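Local coordinates for general secretion pathway protein F (Vibrio cholerae, PDB 3C1Q), which is an inner-membrane component of the type II secretion system, which secretes toxins and proteases from the periplasm, this piece being the protein's first cytoplasmic domain, at the interface of chains A and B. Numbering follows the deposited sequence. Chains: chain A/B, General secretion pathway protein F.

Contact 1: the interface of chains A and B. Residues chain A 19, 22-23, 97, 104; chain B 16, 20, 24, 41.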
ATOM      1  N   ARG A  19      -4.766   0.283   0.909  1.00  6.63           N
ATOM      2  CA  ARG A  19      -3.465   0.701   1.433  1.00  6.27           C
ATOM      3  C   ARG A  19      -2.812   1.759   0.518  1.00  6.53           C
ATOM      4  O   ARG A  19      -2.336   2.793   0.988  1.00  5.35           O
ATOM      5  CB  ARG A  19      -2.545  -0.512   1.632  1.00  7.11           C
ATOM      6  CG  ARG A  19      -1.131  -0.164   2.039  1.00  6.27           C
ATOM      7  CD  ARG A  19      -1.082   0.602   3.357  1.00  6.93           C
ATOM      8  NE  ARG A  19      -1.585  -0.249   4.437  1.00  7.93           N
ATOM      9  CZ  ARG A  19      -1.954   0.207   5.630  1.00  8.36           C
ATOM     10  NH1 ARG A  19      -1.862   1.493   5.908  1.00 10.01           N
ATOM     11  NH2 ARG A  19      -2.392  -0.633   6.564  1.00  8.79           N
ATOM     12  N   ALA A  22      -4.782   5.073   0.857  1.00  5.63           N
ATOM     13  CA  ALA A  22      -4.520   5.700   2.156  1.00  6.41           C
ATOM     14  C   ALA A  22      -3.156   6.348   2.170  1.00  6.68           C
ATOM     15  O   ALA A  22      -2.992   7.439   2.682  1.00  6.46           O
ATOM     16  CB  ALA A  22      -4.603   4.673   3.259  1.00  6.07           C
ATOM     17  N   THR A  23      -2.164   5.644   1.627  1.00  6.89           N
ATOM     18  CA  THR A  23      -0.777   6.109   1.652  1.00  6.51           C
ATOM     19  C   THR A  23      -0.645   7.397   0.832  1.00  6.05           C
ATOM     20  O   THR A  23       0.008   8.347   1.254  1.00  6.50           O
ATOM     21  CB  THR A  23       0.181   5.043   1.083  1.00  6.59           C
ATOM     22  OG1 THR A  23       0.110   3.846   1.875  1.00  6.41           O
ATOM     23  CG2 THR A  23       1.643   5.534   1.050  1.00  6.14           C
ATOM     24  N   GLU A  97      -6.622   5.358   6.485  1.00  8.20           N
ATOM     25  CA  GLU A  97      -5.681   4.521   7.247  1.00  7.96           C
ATOM     26  C   GLU A  97      -6.398   3.385   7.961  1.00  8.66           C
ATOM     27  O   GLU A  97      -5.982   2.236   7.915  1.00  9.23           O
ATOM     28  CB  GLU A  97      -4.904   5.368   8.250  1.00  8.44           C
ATOM     29  CG  GLU A  97      -3.880   4.583   9.043  1.00  7.41           C
ATOM     30  CD  GLU A  97      -2.831   3.922   8.191  1.00  8.66           C
ATOM     31  OE1 GLU A  97      -2.374   4.545   7.211  1.00  8.62           O
ATOM     32  OE2 GLU A  97      -2.443   2.766   8.508  1.00  8.10           O
ATOM     33  N   GLU A 104      -6.522  -5.092   5.385  1.00  9.59           N
ATOM     34  CA  GLU A 104      -5.380  -5.989   5.538  1.00 10.14           C
ATOM     35  C   GLU A 104      -5.675  -7.083   6.583  1.00 10.17           C
ATOM     36  O   GLU A 104      -5.335  -8.262   6.402  1.00 10.73           O
ATOM     37  CB  GLU A 104      -4.135  -5.186   5.908  1.00 10.32           C
ATOM     38  CG  GLU A 104      -3.572  -4.451   4.744  1.00 12.31           C
ATOM     39  CD  GLU A 104      -2.377  -3.571   5.091  1.00 12.98           C
ATOM     40  OE1 GLU A 104      -2.038  -3.481   6.304  1.00 14.43           O
ATOM     41  OE2 GLU A 104      -1.788  -2.991   4.143  1.00 12.67           O
TER
ATOM     42  N   LEU B  16       4.935  -3.889   3.635  1.00  8.57           N
ATOM     43  CA  LEU B  16       4.166  -2.671   3.777  1.00  8.35           C
ATOM     44  C   LEU B  16       5.017  -1.489   3.337  1.00  7.82           C
ATOM     45  O   LEU B  16       4.615  -0.736   2.436  1.00  7.96           O
ATOM     46  CB  LEU B  16       3.710  -2.500   5.219  1.00  8.53           C
ATOM     47  CG  LEU B  16       3.064  -1.171   5.619  1.00  9.29           C
ATOM     48  CD1 LEU B  16       1.821  -0.903   4.772  1.00 10.67           C
ATOM     49  CD2 LEU B  16       2.744  -1.164   7.108  1.00 10.86           C
ATOM     50  N   GLN B  20       4.455   0.891   0.029  1.00  7.88           N
ATOM     51  CA  GLN B  20       4.189   2.317   0.209  1.00  7.42           C
ATOM     52  C   GLN B  20       5.236   3.163  -0.509  1.00  7.60           C
ATOM     53  O   GLN B  20       4.890   4.102  -1.229  1.00  7.58           O
ATOM     54  CB  GLN B  20       4.140   2.684   1.689  1.00  7.37           C
ATOM     55  CG  GLN B  20       2.993   2.026   2.449  1.00  7.38           C
ATOM     56  CD  GLN B  20       2.986   2.386   3.914  1.00  8.94           C
ATOM     57  OE1 GLN B  20       3.961   2.133   4.631  1.00  8.03           O
ATOM     58  NE2 GLN B  20       1.886   2.998   4.373  1.00  7.39           N
ATOM     59  N   LEU B  24       4.380   5.677  -3.788  1.00  6.37           N
ATOM     60  CA  LEU B  24       4.662   7.103  -3.749  1.00  6.72           C
ATOM     61  C   LEU B  24       5.673   7.510  -4.829  1.00  6.27           C
ATOM     62  O   LEU B  24       5.438   8.454  -5.567  1.00  7.25           O
ATOM     63  CB  LEU B  24       5.143   7.487  -2.355  1.00  6.26           C
ATOM     64  CG  LEU B  24       4.103   7.323  -1.240  1.00  6.94           C
ATOM     65  CD1 LEU B  24       4.762   7.417   0.153  1.00  8.90           C
ATOM     66  CD2 LEU B  24       2.975   8.334  -1.350  1.00 11.35           C
ATOM     67  N   GLN B  41       3.451   7.538   8.505  1.00  8.36           N
ATOM     68  CA  GLN B  41       2.366   6.565   8.485  1.00  8.88           C
ATOM     69  C   GLN B  41       2.659   5.252   9.227  1.00  9.41           C
ATOM     70  O   GLN B  41       1.809   4.384   9.299  1.00  9.76           O
ATOM     71  CB  GLN B  41       1.947   6.278   7.037  1.00  8.60           C
ATOM     72  CG  GLN B  41       1.371   7.507   6.330  1.00  7.74           C
ATOM     73  CD  GLN B  41       1.099   7.263   4.874  1.00  5.92           C
ATOM     74  OE1 GLN B  41       0.741   6.150   4.480  1.00  7.26           O
ATOM     75  NE2 GLN B  41       1.278   8.298   4.052  1.00  6.97           N
TER
HETATM   76  O   HOH W   1      -0.725   3.984   5.162  1.00 23.06           O

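Contact 2: the interface of chains A and B. Residues chain A 16, 20, 24, 41; chain B 19, 22-23, 26, 97.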
ATOM      1  N   LEU A  16      -4.833  -4.157  -1.090  1.00  6.63           N
ATOM      2  CA  LEU A  16      -3.769  -3.451  -1.801  1.00  6.64           C
ATOM      3  C   LEU A  16      -4.245  -2.040  -2.189  1.00  5.78           C
ATOM      4  O   LEU A  16      -3.594  -1.019  -1.888  1.00  6.87           O
ATOM      5  CB  LEU A  16      -3.338  -4.246  -3.029  1.00  7.14           C
ATOM      6  CG  LEU A  16      -2.307  -3.515  -3.880  1.00  6.84           C
ATOM      7  CD1 LEU A  16      -1.040  -3.188  -3.078  1.00  5.81           C
ATOM      8  CD2 LEU A  16      -1.969  -4.297  -5.114  1.00  9.33           C
ATOM      9  N   GLN A  20      -2.831   1.534  -0.789  1.00  6.57           N
ATOM     10  CA  GLN A  20      -2.248   2.504  -1.691  1.00  6.65           C
ATOM     11  C   GLN A  20      -2.948   3.842  -1.627  1.00  6.66           C
ATOM     12  O   GLN A  20      -2.302   4.885  -1.586  1.00  6.20           O
ATOM     13  CB  GLN A  20      -2.218   1.974  -3.112  1.00  6.67           C
ATOM     14  CG  GLN A  20      -1.186   0.866  -3.287  1.00  7.18           C
ATOM     15  CD  GLN A  20      -1.245   0.248  -4.654  1.00  7.72           C
ATOM     16  OE1 GLN A  20      -2.299  -0.188  -5.102  1.00  7.32           O
ATOM     17  NE2 GLN A  20      -0.101   0.224  -5.346  1.00  8.55           N
ATOM     18  N   LEU A  24      -1.260   7.410  -0.342  1.00  6.46           N
ATOM     19  CA  LEU A  24      -1.165   8.537  -1.243  1.00  6.61           C
ATOM     20  C   LEU A  24      -1.924   9.753  -0.686  1.00  6.39           C
ATOM     21  O   LEU A  24      -1.419  10.873  -0.718  1.00  5.88           O
ATOM     22  CB  LEU A  24      -1.673   8.151  -2.648  1.00  6.25           C
ATOM     23  CG  LEU A  24      -0.817   7.143  -3.425  1.00  8.02           C
ATOM     24  CD1 LEU A  24      -1.592   6.542  -4.605  1.00 10.55           C
ATOM     25  CD2 LEU A  24       0.482   7.763  -3.900  1.00 12.69           C
ATOM     26  N   GLN A  41      -1.005   1.870 -11.374  1.00  5.99           N
ATOM     27  CA  GLN A  41      -0.102   0.889 -10.779  1.00  5.89           C
ATOM     28  C   GLN A  41      -0.739  -0.489 -10.580  1.00  5.87           C
ATOM     29  O   GLN A  41      -0.093  -1.415 -10.074  1.00  6.35           O
ATOM     30  CB  GLN A  41       0.435   1.392  -9.436  1.00  5.18           C
ATOM     31  CG  GLN A  41       1.245   2.700  -9.535  1.00  6.10           C
ATOM     32  CD  GLN A  41       1.649   3.233  -8.191  1.00  5.13           C
ATOM     33  OE1 GLN A  41       1.821   2.462  -7.251  1.00  5.19           O
ATOM     34  NE2 GLN A  41       1.843   4.545  -8.088  1.00  4.39           N
TER
ATOM     35  N   ARG B  19       5.914  -1.499  -0.455  1.00  6.80           N
ATOM     36  CA  ARG B  19       4.747  -1.141  -1.277  1.00  7.45           C
ATOM     37  C   ARG B  19       4.442   0.345  -1.180  1.00  7.31           C
ATOM     38  O   ARG B  19       4.250   1.006  -2.189  1.00  6.63           O
ATOM     39  CB  ARG B  19       3.526  -1.966  -0.899  1.00  7.86           C
ATOM     40  CG  ARG B  19       2.246  -1.577  -1.670  1.00  6.96           C
ATOM     41  CD  ARG B  19       2.402  -1.735  -3.147  1.00  5.51           C
ATOM     42  NE  ARG B  19       2.553  -3.148  -3.524  1.00  3.99           N
ATOM     43  CZ  ARG B  19       2.966  -3.545  -4.728  1.00  5.51           C
ATOM     44  NH1 ARG B  19       3.281  -2.640  -5.647  1.00  4.19           N
ATOM     45  NH2 ARG B  19       3.070  -4.835  -5.015  1.00  5.55           N
ATOM     46  N   ALA B  22       7.153   2.299  -3.034  1.00  7.00           N
ATOM     47  CA  ALA B  22       6.974   2.115  -4.471  1.00  6.85           C
ATOM     48  C   ALA B  22       5.805   2.935  -5.017  1.00  6.88           C
ATOM     49  O   ALA B  22       5.899   3.547  -6.080  1.00  6.70           O
ATOM     50  CB  ALA B  22       6.762   0.649  -4.797  1.00  6.09           C
ATOM     51  N   THR B  23       4.702   2.946  -4.278  1.00  6.98           N
ATOM     52  CA  THR B  23       3.491   3.636  -4.682  1.00  6.48           C
ATOM     53  C   THR B  23       3.706   5.139  -4.782  1.00  6.55           C
ATOM     54  O   THR B  23       3.283   5.799  -5.745  1.00  6.72           O
ATOM     55  CB  THR B  23       2.335   3.295  -3.704  1.00  6.31           C
ATOM     56  OG1 THR B  23       2.119   1.870  -3.735  1.00  7.09           O
ATOM     57  CG2 THR B  23       1.061   3.994  -4.087  1.00  7.56           C
ATOM     58  N   GLN B  26       6.378   6.072  -7.650  1.00  6.90           N
ATOM     59  CA  GLN B  26       5.807   5.943  -8.995  1.00  7.38           C
ATOM     60  C   GLN B  26       4.806   7.034  -9.333  1.00  7.38           C
ATOM     61  O   GLN B  26       4.537   7.276 -10.512  1.00  8.22           O
ATOM     62  CB  GLN B  26       5.190   4.561  -9.187  1.00  7.28           C
ATOM     63  CG  GLN B  26       6.242   3.523  -9.473  1.00  8.12           C
ATOM     64  CD  GLN B  26       5.692   2.142  -9.477  1.00  8.49           C
ATOM     65  OE1 GLN B  26       5.524   1.525 -10.544  1.00  8.26           O
ATOM     66  NE2 GLN B  26       5.374   1.639  -8.300  1.00 11.09           N
ATOM     67  N   GLU B  97       8.923  -0.959  -7.630  1.00  8.39           N
ATOM     68  CA  GLU B  97       7.706  -1.730  -7.920  1.00  9.08           C
ATOM     69  C   GLU B  97       8.010  -3.226  -7.842  1.00  8.22           C
ATOM     70  O   GLU B  97       7.258  -3.998  -7.230  1.00  9.20           O
ATOM     71  CB  GLU B  97       7.150  -1.385  -9.303  1.00  7.98           C
ATOM     72  CG  GLU B  97       5.890  -2.171  -9.688  1.00  9.98           C
ATOM     73  CD  GLU B  97       4.769  -2.014  -8.683  1.00  9.74           C
ATOM     74  OE1 GLU B  97       4.589  -0.881  -8.142  1.00 10.53           O
ATOM     75  OE2 GLU B  97       4.069  -3.025  -8.426  1.00  8.59           O
TER
HETATM   76  O   HOH W   2       2.558  -0.058  -6.758  1.00 13.94           O

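Contact 3: the interface of chains A and B. Residues chain A 23-24, 27, 29; chain B 23-24, 27, 29.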
ATOM      1  N   THR A  23      -2.164   5.644   1.627  1.00  6.89           N
ATOM      2  CA  THR A  23      -0.777   6.109   1.652  1.00  6.51           C
ATOM      3  C   THR A  23      -0.645   7.397   0.832  1.00  6.05           C
ATOM      4  O   THR A  23       0.008   8.347   1.254  1.00  6.50           O
ATOM      5  CB  THR A  23       0.181   5.043   1.083  1.00  6.59           C
ATOM      6  OG1 THR A  23       0.110   3.846   1.875  1.00  6.41           O
ATOM      7  CG2 THR A  23       1.643   5.534   1.050  1.00  6.14           C
ATOM      8  N   LEU A  24      -1.260   7.410  -0.342  1.00  6.46           N
ATOM      9  CA  LEU A  24      -1.165   8.537  -1.243  1.00  6.61           C
ATOM     10  C   LEU A  24      -1.924   9.753  -0.686  1.00  6.39           C
ATOM     11  O   LEU A  24      -1.419  10.873  -0.718  1.00  5.88           O
ATOM     12  CB  LEU A  24      -1.673   8.151  -2.648  1.00  6.25           C
ATOM     13  CG  LEU A  24      -0.817   7.143  -3.425  1.00  8.02           C
ATOM     14  CD1 LEU A  24      -1.592   6.542  -4.605  1.00 10.55           C
ATOM     15  CD2 LEU A  24       0.482   7.763  -3.900  1.00 12.69           C
ATOM     16  N   SER A  27      -0.126  11.397   2.161  1.00  6.79           N
ATOM     17  CA  SER A  27       1.065  12.118   1.695  1.00  7.58           C
ATOM     18  C   SER A  27       0.740  13.539   1.232  1.00  7.35           C
ATOM     19  O   SER A  27       1.642  14.331   1.032  1.00  8.57           O
ATOM     20  CB  SER A  27       1.784  11.357   0.590  1.00  7.22           C
ATOM     21  OG  SER A  27       1.165  11.542  -0.663  1.00  9.10           O
HETATM   22  N   MSE A  29      -1.392  14.458  -1.507  1.00  7.73           N
HETATM   23  CA  MSE A  29      -1.591  14.544  -2.956  0.60  7.39           C
HETATM   24  C   MSE A  29      -3.091  14.702  -3.225  1.00  7.62           C
HETATM   25  O   MSE A  29      -3.904  14.181  -2.457  1.00  6.94           O
HETATM   26  CB  MSE A  29      -1.049  13.253  -3.594  0.60  7.91           C
HETATM   27  CG  MSE A  29      -1.235  13.059  -5.089  0.60  9.36           C
HETATM   28 SE   MSE A  29      -0.300  11.429  -5.721  0.60 14.26          SE
HETATM   29  CE  MSE A  29       1.511  12.092  -5.336  0.60 12.16           C
TER
ATOM     30  N   THR B  23       4.702   2.946  -4.278  1.00  6.98           N
ATOM     31  CA  THR B  23       3.491   3.636  -4.682  1.00  6.48           C
ATOM     32  C   THR B  23       3.706   5.139  -4.782  1.00  6.55           C
ATOM     33  O   THR B  23       3.283   5.799  -5.745  1.00  6.72           O
ATOM     34  CB  THR B  23       2.335   3.295  -3.704  1.00  6.31           C
ATOM     35  OG1 THR B  23       2.119   1.870  -3.735  1.00  7.09           O
ATOM     36  CG2 THR B  23       1.061   3.994  -4.087  1.00  7.56           C
ATOM     37  N   LEU B  24       4.380   5.677  -3.788  1.00  6.37           N
ATOM     38  CA  LEU B  24       4.662   7.103  -3.749  1.00  6.72           C
ATOM     39  C   LEU B  24       5.673   7.510  -4.829  1.00  6.27           C
ATOM     40  O   LEU B  24       5.438   8.454  -5.567  1.00  7.25           O
ATOM     41  CB  LEU B  24       5.143   7.487  -2.355  1.00  6.26           C
ATOM     42  CG  LEU B  24       4.103   7.323  -1.240  1.00  6.94           C
ATOM     43  CD1 LEU B  24       4.762   7.417   0.153  1.00  8.90           C
ATOM     44  CD2 LEU B  24       2.975   8.334  -1.350  1.00 11.35           C
ATOM     45  N   SER B  27       4.292   7.720  -8.312  1.00  7.68           N
ATOM     46  CA  SER B  27       3.411   8.874  -8.521  1.00  8.57           C
ATOM     47  C   SER B  27       4.153  10.138  -8.945  1.00  8.38           C
ATOM     48  O   SER B  27       3.518  11.129  -9.334  1.00  9.28           O
ATOM     49  CB  SER B  27       2.621   9.175  -7.248  1.00  9.25           C
ATOM     50  OG  SER B  27       3.452   9.799  -6.280  1.00 10.59           O
HETATM   51  N   MSE B  29       6.362  11.725  -6.874  1.00  9.23           N
HETATM   52  CA  MSE B  29       6.756  12.486  -5.698  1.00  9.28           C
HETATM   53  C   MSE B  29       8.263  12.302  -5.440  1.00  9.70           C
HETATM   54  O   MSE B  29       8.780  11.185  -5.538  1.00  9.57           O
HETATM   55  CB  MSE B  29       5.942  12.007  -4.498  1.00 10.19           C
HETATM   56  CG  MSE B  29       6.315  12.650  -3.166  1.00 10.82           C
HETATM   57 SE   MSE B  29       5.192  12.004  -1.707  1.00 14.50          SE
HETATM   58  CE  MSE B  29       3.600  11.792  -2.857  1.00 11.89           C
TER

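Contact 1: the interface of chains A and B
A:Thr23 is met by two glutamines of chain B, one at its side chain and one at its backbone. B:Gln20 lies at about a right angle to the threonine side chain. Its amide N-H points at the hydroxyl, NE2 to A:Thr23 OG1 3.2 Å, with the oxygen close to the amide plane. The hydroxyl in turn donates to the carbonyl of A:Arg19, OG1 to O 2.8 Å, and reaches it from above the carbonyl plane. A:Thr23 holds OG1 anti to its carbonyl carbon (chi1 -61°). This leaves the methyl CG2 to rest on B:Leu24 CD1 and B:Gln20 CB. B:Gln41 comes across the threonine, and its NE2 donates to A:Thr23 O at 3.1 Å, in the carbonyl plane and on a lone pair. Its OE1 lies 2.7 Å from the oxygen of water 1. That water also meets A:Glu97 OE1 and A:Arg19 NH1. B:Leu16 crosses A:Arg19 at about a right angle, with CD1 3.6 Å from the arginine CD. Carboxylates at its edge, in its plane, fix how the guanidinium is turned. NE and NH2 grip A:Glu104 side-on, NE to OE2 2.8 Å, though both oxygens are met from above the carboxylate plane. NH1 bridges to A:Glu97 OE2 at 3.0 Å. A:Glu97 is also a calcium ligand. Helix 11-26 of each chain supplies most of the site. Helix 92-114 of chain A backs it, and B:Gln41 follows helix 31-40.

Contact 2: the interface of chains A and B
A:Gln41 and A:Gln20 both bind B:Thr23. The A:Gln41 amide donates through NE2 to B:Thr23 O at 3.0 Å. The bond is fairly straight (163° at H) and uses an in-plane lone pair of the carbonyl. A:Gln20 NE2 reaches B:Thr23 OG1 at 3.2 Å, with the hydroxyl near its amide plane. A:Leu24 CD1 touches B:Thr23 CG2 at 3.7 Å, and A:Leu16 CD1 lies against B:Arg19 CD and NE. A:Gln41 also crosses B:Gln26 at a slant, its NE2 3.5 Å from B:Gln26 CB, with the amide planes 25° apart. Further out, B:Thr23 OG1 stands anti to its carbonyl carbon (chi1 -60°). This puts it by A:Gln20 and above the carbonyl plane of B:Arg19, donating to O at 2.8 Å. Water 2 joins A:Gln41 OE1 to B:Glu97 OE1; its link to B:Arg19 NH1 is weak. B:Arg19 NH1 forms a salt bridge to B:Glu97 OE2 at 2.9 Å, on the syn side, somewhat out of the carboxylate plane. B:Gln26 NE2 bonds to B:Glu97 OE1 at 2.6 Å, on the anti lone pair. The same NE2 donates to B:Ala22 O at 3.0 Å, from well above the carbonyl plane. The site lies where the two copies of helix 11-26 meet, with helix 92-121 behind in chain B and A:Gln41 just past helix 31-40.

Contact 3: the interface of chains A and B
A:Leu24 and B:Leu24 meet through their CD2 methyls, 3.6 Å apart. The two side chains slide past each other in opposite directions, and in each the CD2 branch is the one that points at its counterpart. Apolar packing continues at the serines: A:Ser27 CB lies 3.8 Å from B:Leu24 CD2. The two selenomethionines also reach across. A:Met29 and B:Met29 both bend at chi3, and their CE methyls turn towards one another, CE to CE 3.3 Å, so the packing is tight there. A:Met29 CE lies 3.7 Å from B:Ser27 CB, and B:Met29 CE lies 3.9 Å from A:Ser27 CB. The selenium atoms sit farther from the serines than the methyls do. The chi3 values of the two selenomethionines differ, -66° in A:Met29 and -33° in B:Met29, so the twofold is not exact here. The serine hydroxyls bond within their own chains. A:Ser27 OG donates to A:Leu24 O at 2.7 Å, tilted from the carbonyl plane. B:Ser27 OG makes the matching bond to B:Leu24 O at 2.5 Å, in the carbonyl plane. Each links the residue after helix 11-26 to a carbonyl in its last turn. The patch is an apolar seam across the twofold axis and probably helps hold together the homodimer.

Contact 1 and contact 2 are near twins with the chains exchanged, and the centres of their C-alpha atoms are about 8 Å apart. Contact 3 lies on the twofold axis, its centre about 9 Å from that of contact 1 and 7 Å from that of contact 2, to one side of the line joining them. It shares A:Thr23 and B:Leu24 with contact 1, and A:Leu24 and B:Thr23 with contact 2. Helix 11-26 of each chain runs through all three. Two polar, water-bearing patches thus adjoin an apolar one in a continuous interface. This suits the homodimer that the protein forms, and sets a calcium-binding glutamate at each polar patch.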